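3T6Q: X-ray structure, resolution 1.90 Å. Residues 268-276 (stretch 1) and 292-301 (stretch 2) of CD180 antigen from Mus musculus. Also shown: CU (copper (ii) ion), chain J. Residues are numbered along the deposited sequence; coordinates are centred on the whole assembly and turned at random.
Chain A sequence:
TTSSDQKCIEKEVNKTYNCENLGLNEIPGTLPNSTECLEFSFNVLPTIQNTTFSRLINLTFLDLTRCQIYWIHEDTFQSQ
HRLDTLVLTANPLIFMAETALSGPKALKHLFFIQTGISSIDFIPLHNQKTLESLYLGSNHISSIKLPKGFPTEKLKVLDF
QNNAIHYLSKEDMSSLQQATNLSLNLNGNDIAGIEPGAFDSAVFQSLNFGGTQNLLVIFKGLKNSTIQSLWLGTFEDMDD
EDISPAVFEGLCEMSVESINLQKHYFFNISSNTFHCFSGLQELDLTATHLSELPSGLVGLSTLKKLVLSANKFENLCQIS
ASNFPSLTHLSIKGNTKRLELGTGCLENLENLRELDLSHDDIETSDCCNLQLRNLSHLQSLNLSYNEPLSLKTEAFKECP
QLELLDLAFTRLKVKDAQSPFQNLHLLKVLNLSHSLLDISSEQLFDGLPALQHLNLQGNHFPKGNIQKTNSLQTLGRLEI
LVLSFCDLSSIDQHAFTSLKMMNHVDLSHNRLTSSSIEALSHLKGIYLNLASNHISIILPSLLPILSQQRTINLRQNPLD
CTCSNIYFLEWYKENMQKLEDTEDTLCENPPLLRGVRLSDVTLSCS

Stretch 1 (268-276) NISSNTFHC
Stretch 2 292-301: ELPSGLVGLS

How do the two stretches lie against each other? Neither forms a regular helix or strand, yet they run in the same direction: Ile269 CA lies 7.1 Å from Leu293 CA, Ser271 CA 4.5 Å from Leu297 CA and His275 CA 4.2 Å from Gly299 CA. Stretch 1 folds through overlapping type I turns, Ser270–Thr273 and Asn272–His275, and 519 Å² is buried in all.

Which side-chain conformations build the apolar contact? Ile269, extended with both chi angles t, points its CA-to-CB bond toward stretch 2; its CG2 lies 3.6 Å from Pro294 CD and its CD1 4.1 Å from Leu293 CD2. Phe274 (chi1 m, chi2 -74°) also points toward the partner. Leu297 (t, p) brings CD1 to the ring edge, 3.8 Å from Phe274 CD2, while Leu300 (m, t) sets its CG 3.9 Å from Phe274 CB.

What holds the polar side chains of stretch 1? Ser270, at chi1 159°, accepts at OG from Asn272 N (2.8 Å). Thr273 takes m, and its OG1 donates to Ser270 O at 2.7 Å. His275 at chi1 73° donates from ND1 to Asn272 O (2.7 Å), leaving NE2 free to bind copper at 2.0 Å; CA-to-CB points sideways to stretch 2, and the end of the side chain leads away.

How do the backbones meet with so little direct hydrogen bonding? Val298 N donates only a weak bond to Ser271 O (3.4 Å, 141°), and water 3 also bridges the two backbones: it donates to Ser271 O (2.7 Å) and Val298 O (2.6 Å) and accepts from Phe274 N (2.8 Å).

Why is Gly299 suited to its place? At phi/psi 102/6, Gly299 CA approaches Phe274 O to 3.5 Å in a CA-H...O contact. An ideal CB on Gly299 would clash with Phe274 O at 2.1 Å and with His275 CA at 2.9 Å.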

ATOM      1  N   ASN A 268     -23.188  22.628 -22.716  1.00 35.32           N
ATOM      2  CA  ASN A 268     -23.460  24.100 -22.709  1.00 36.02           C
ATOM      3  C   ASN A 268     -22.177  24.944 -22.679  1.00 34.62           C
ATOM      4  O   ASN A 268     -22.019  25.933 -21.963  1.00 29.53           O
ATOM      5  CB  ASN A 268     -24.444  24.560 -21.603  1.00 41.64           C
ATOM      6  CG  ASN A 268     -25.033  25.960 -21.884  1.00 39.95           C
ATOM      7  OD1 ASN A 268     -25.240  26.773 -20.986  1.00 54.79           O
ATOM      8  ND2 ASN A 268     -25.280  26.235 -23.139  1.00 36.96           N
ATOM      9  N   ILE A 269     -21.281  24.515 -23.527  1.00 28.47           N
ATOM     10  CA  ILE A 269     -19.984  25.082 -23.743  1.00 28.81           C
ATOM     11  C   ILE A 269     -20.055  26.531 -24.324  1.00 28.04           C
ATOM     12  O   ILE A 269     -20.882  26.836 -25.185  1.00 24.25           O
ATOM     13  CB  ILE A 269     -19.304  24.071 -24.701  1.00 29.04           C
ATOM     14  CG1 ILE A 269     -17.848  24.286 -24.862  1.00 31.18           C
ATOM     15  CG2 ILE A 269     -19.937  24.091 -26.091  1.00 37.18           C
ATOM     16  CD1 ILE A 269     -17.292  23.244 -25.804  1.00 36.44           C
ATOM     17  N   SER A 270     -19.179  27.409 -23.841  1.00 23.97           N
ATOM     18  CA  SER A 270     -18.997  28.743 -24.404  1.00 22.01           C
ATOM     19  C   SER A 270     -18.349  28.621 -25.784  1.00 20.89           C
ATOM     20  O   SER A 270     -17.498  27.730 -25.997  1.00 21.66           O
ATOM     21  CB  SER A 270     -18.087  29.573 -23.467  1.00 21.13           C
ATOM     22  OG  SER A 270     -17.504  30.651 -24.197  1.00 23.64           O
ATOM     23  N   SER A 271     -18.687  29.517 -26.703  1.00 19.88           N
ATOM     24  CA  SER A 271     -17.977  29.589 -27.979  1.00 18.80           C
ATOM     25  C   SER A 271     -16.487  29.986 -27.848  1.00 19.63           C
ATOM     26  O   SER A 271     -15.701  29.873 -28.815  1.00 19.82           O
ATOM     27  CB  SER A 271     -18.696  30.560 -28.900  1.00 20.63           C
ATOM     28  OG  SER A 271     -18.789  31.837 -28.265  1.00 22.81           O
ATOM     29  N   ASN A 272     -16.098  30.472 -26.666  1.00 20.71           N
ATOM     30  CA  ASN A 272     -14.697  30.838 -26.398  1.00 21.17           C
ATOM     31  C   ASN A 272     -13.889  29.732 -25.710  1.00 18.80           C
ATOM     32  O   ASN A 272     -12.714  29.939 -25.348  1.00 18.03           O
ATOM     33  CB  ASN A 272     -14.638  32.114 -25.541  1.00 19.75           C
ATOM     34  CG  ASN A 272     -13.391  32.926 -25.811  1.00 21.28           C
ATOM     35  OD1 ASN A 272     -12.773  32.789 -26.875  1.00 21.45           O
ATOM     36  ND2 ASN A 272     -13.020  33.792 -24.849  1.00 20.84           N
ATOM     37  N   THR A 273     -14.490  28.546 -25.553  1.00 17.98           N
ATOM     38  CA  THR A 273     -13.875  27.483 -24.733  1.00 16.58           C
ATOM     39  C   THR A 273     -12.480  27.058 -25.246  1.00 16.85           C
ATOM     40  O   THR A 273     -11.590  26.807 -24.438  1.00 18.26           O
ATOM     41  CB  THR A 273     -14.769  26.233 -24.669  1.00 16.31           C
ATOM     42  OG1 THR A 273     -16.021  26.596 -24.080  1.00 20.39           O
ATOM     43  CG2 THR A 273     -14.104  25.096 -23.831  1.00 17.17           C
ATOM     44  N   PHE A 274     -12.312  26.974 -26.574  1.00 14.81           N
ATOM     45  CA  PHE A 274     -11.081  26.428 -27.145  1.00 15.36           C
ATOM     46  C   PHE A 274     -10.130  27.478 -27.737  1.00 17.30           C
ATOM     47  O   PHE A 274      -9.221  27.141 -28.509  1.00 16.37           O
ATOM     48  CB  PHE A 274     -11.423  25.349 -28.192  1.00 16.66           C
ATOM     49  CG  PHE A 274     -12.215  24.194 -27.601  1.00 16.79           C
ATOM     50  CD1 PHE A 274     -11.581  23.252 -26.776  1.00 16.81           C
ATOM     51  CD2 PHE A 274     -13.573  24.073 -27.843  1.00 16.93           C
ATOM     52  CE1 PHE A 274     -12.304  22.184 -26.199  1.00 17.60           C
ATOM     53  CE2 PHE A 274     -14.305  22.999 -27.290  1.00 18.76           C
ATOM     54  CZ  PHE A 274     -13.680  22.074 -26.465  1.00 16.40           C
ATOM     55  N   HIS A 275     -10.280  28.738 -27.333  1.00 17.68           N
ATOM     56  CA  HIS A 275      -9.413  29.776 -27.932  1.00 18.37           C
ATOM     57  C   HIS A 275      -7.921  29.588 -27.667  1.00 18.72           C
ATOM     58  O   HIS A 275      -7.138  30.081 -28.463  1.00 21.06           O
ATOM     59  CB  HIS A 275      -9.859  31.198 -27.538  1.00 19.49           C
ATOM     60  CG  HIS A 275      -9.551  31.561 -26.102  1.00 18.30           C
ATOM     61  ND1 HIS A 275     -10.414  31.344 -25.082  1.00 18.86           N
ATOM     62  CD2 HIS A 275      -8.407  32.130 -25.532  1.00 21.12           C
ATOM     63  CE1 HIS A 275      -9.870  31.772 -23.922  1.00 17.99           C
ATOM     64  NE2 HIS A 275      -8.639  32.251 -24.200  1.00 20.42           N
ATOM     65  N   CYS A 276      -7.517  28.873 -26.587  1.00 17.42           N
ATOM     66  CA  CYS A 276      -6.098  28.501 -26.393  1.00 20.21           C
ATOM     67  C   CYS A 276      -5.571  27.247 -27.119  1.00 21.73           C
ATOM     68  O   CYS A 276      -4.397  26.848 -26.911  1.00 20.70           O
ATOM     69  CB  CYS A 276      -5.707  28.444 -24.896  1.00 21.11           C
ATOM     70  SG  CYS A 276      -5.432  30.106 -24.223  1.00 27.14           S
ATOM     71  N   GLU A 292     -24.473  19.787 -28.404  1.00 20.64           N
ATOM     72  CA  GLU A 292     -24.284  20.645 -29.591  1.00 23.06           C
ATOM     73  C   GLU A 292     -23.010  21.476 -29.374  1.00 21.97           C
ATOM     74  O   GLU A 292     -22.558  21.625 -28.230  1.00 24.87           O
ATOM     75  CB  GLU A 292     -25.492  21.609 -29.840  1.00 26.05           C
ATOM     76  CG  GLU A 292     -25.700  22.720 -28.807  1.00 32.73           C
ATOM     77  CD  GLU A 292     -26.875  23.627 -29.164  1.00 41.35           C
ATOM     78  OE1 GLU A 292     -26.650  24.764 -29.608  1.00 51.96           O
ATOM     79  OE2 GLU A 292     -28.033  23.198 -29.037  1.00 45.30           O
ATOM     80  N   LEU A 293     -22.494  22.032 -30.465  1.00 22.05           N
ATOM     81  CA  LEU A 293     -21.377  22.973 -30.421  1.00 22.36           C
ATOM     82  C   LEU A 293     -21.831  24.256 -31.109  1.00 21.27           C
ATOM     83  O   LEU A 293     -22.499  24.212 -32.124  1.00 18.77           O
ATOM     84  CB  LEU A 293     -20.123  22.393 -31.105  1.00 20.82           C
ATOM     85  CG  LEU A 293     -19.441  21.155 -30.487  1.00 21.01           C
ATOM     86  CD1 LEU A 293     -18.340  20.676 -31.372  1.00 21.05           C
ATOM     87  CD2 LEU A 293     -18.842  21.471 -29.106  1.00 21.13           C
ATOM     88  N   PRO A 294     -21.483  25.413 -30.528  1.00 23.29           N
ATOM     89  CA  PRO A 294     -21.864  26.705 -31.108  1.00 22.89           C
ATOM     90  C   PRO A 294     -21.062  26.938 -32.377  1.00 22.43           C
ATOM     91  O   PRO A 294     -19.975  26.367 -32.515  1.00 24.62           O
ATOM     92  CB  PRO A 294     -21.434  27.706 -30.021  1.00 22.91           C
ATOM     93  CG  PRO A 294     -20.382  26.976 -29.241  1.00 24.42           C
ATOM     94  CD  PRO A 294     -20.831  25.545 -29.224  1.00 19.17           C
ATOM     95  N   SER A 295     -21.569  27.744 -33.301  1.00 24.28           N
ATOM     96  CA  SER A 295     -20.740  28.228 -34.402  1.00 21.69           C
ATOM     97  C   SER A 295     -19.729  29.277 -33.839  1.00 23.16           C
ATOM     98  O   SER A 295     -19.880  29.710 -32.720  1.00 22.26           O
ATOM     99  CB  SER A 295     -21.609  28.856 -35.491  1.00 28.24           C
ATOM    100  OG  SER A 295     -22.412  29.884 -34.905  1.00 31.46           O
ATOM    101  N   GLY A 296     -18.726  29.678 -34.616  1.00 23.56           N
ATOM    102  CA  GLY A 296     -17.679  30.605 -34.138  1.00 21.85           C
ATOM    103  C   GLY A 296     -16.977  30.053 -32.900  1.00 27.01           C
ATOM    104  O   GLY A 296     -16.621  30.820 -32.008  1.00 20.96           O
ATOM    105  N   LEU A 297     -16.806  28.720 -32.825  1.00 20.67           N
ATOM    106  CA  LEU A 297     -16.063  28.071 -31.750  1.00 22.07           C
ATOM    107  C   LEU A 297     -14.578  28.250 -32.081  1.00 20.65           C
ATOM    108  O   LEU A 297     -13.972  27.367 -32.692  1.00 21.46           O
ATOM    109  CB  LEU A 297     -16.402  26.556 -31.671  1.00 21.31           C
ATOM    110  CG  LEU A 297     -15.827  25.712 -30.515  1.00 21.95           C
ATOM    111  CD1 LEU A 297     -16.441  26.160 -29.186  1.00 18.22           C
ATOM    112  CD2 LEU A 297     -16.103  24.214 -30.703  1.00 20.74           C
ATOM    113  N   VAL A 298     -13.993  29.382 -31.663  1.00 20.03           N
ATOM    114  CA  VAL A 298     -12.637  29.812 -32.093  1.00 20.08           C
ATOM    115  C   VAL A 298     -11.510  28.876 -31.577  1.00 18.65           C
ATOM    116  O   VAL A 298     -11.663  28.240 -30.508  1.00 19.35           O
ATOM    117  CB  VAL A 298     -12.331  31.270 -31.631  1.00 19.04           C
ATOM    118  CG1 VAL A 298     -13.201  32.270 -32.400  1.00 22.65           C
ATOM    119  CG2 VAL A 298     -12.609  31.394 -30.139  1.00 21.15           C
ATOM    120  N   GLY A 299     -10.407  28.805 -32.343  1.00 19.36           N
ATOM    121  CA  GLY A 299      -9.159  28.193 -31.865  1.00 19.95           C
ATOM    122  C   GLY A 299      -8.904  26.777 -32.388  1.00 21.30           C
ATOM    123  O   GLY A 299      -7.936  26.118 -31.993  1.00 20.47           O
ATOM    124  N   LEU A 300      -9.755  26.309 -33.299  1.00 18.42           N
ATOM    125  CA  LEU A 300      -9.633  24.955 -33.816  1.00 19.00           C
ATOM    126  C   LEU A 300      -9.639  24.992 -35.332  1.00 21.06           C
ATOM    127  O   LEU A 300      -9.869  23.988 -35.979  1.00 19.38           O
ATOM    128  CB  LEU A 300     -10.818  24.086 -33.293  1.00 18.39           C
ATOM    129  CG  LEU A 300     -10.898  23.966 -31.766  1.00 18.99           C
ATOM    130  CD1 LEU A 300     -12.160  23.170 -31.426  1.00 18.70           C
ATOM    131  CD2 LEU A 300      -9.685  23.248 -31.140  1.00 18.84           C
ATOM    132  N   SER A 301      -9.387  26.163 -35.927  1.00 21.54           N
ATOM    133  CA  SER A 301      -9.481  26.253 -37.384  1.00 19.71           C
ATOM    134  C   SER A 301      -8.388  25.428 -38.139  1.00 18.92           C
ATOM    135  O   SER A 301      -8.545  25.134 -39.344  1.00 21.39           O
ATOM    136  CB  SER A 301      -9.437  27.744 -37.788  1.00 22.12           C
ATOM    137  OG  SER A 301      -8.088  28.160 -37.751  1.00 27.69           O
TER
HETATM  138 CU    CU J   1      -7.707  33.230 -22.670  0.50 22.11          CU
HETATM  139  O   HOH W   1     -23.769  20.815 -25.282  1.00 26.81           O
HETATM  140  O   HOH W   2     -22.939  23.138 -25.886  1.00 40.22           O
HETATM  141  O   HOH W   3     -13.665  28.044 -28.798  1.00 18.97           O
HETATM  142  O   HOH W   4     -19.873  32.435 -31.279  1.00 42.82           O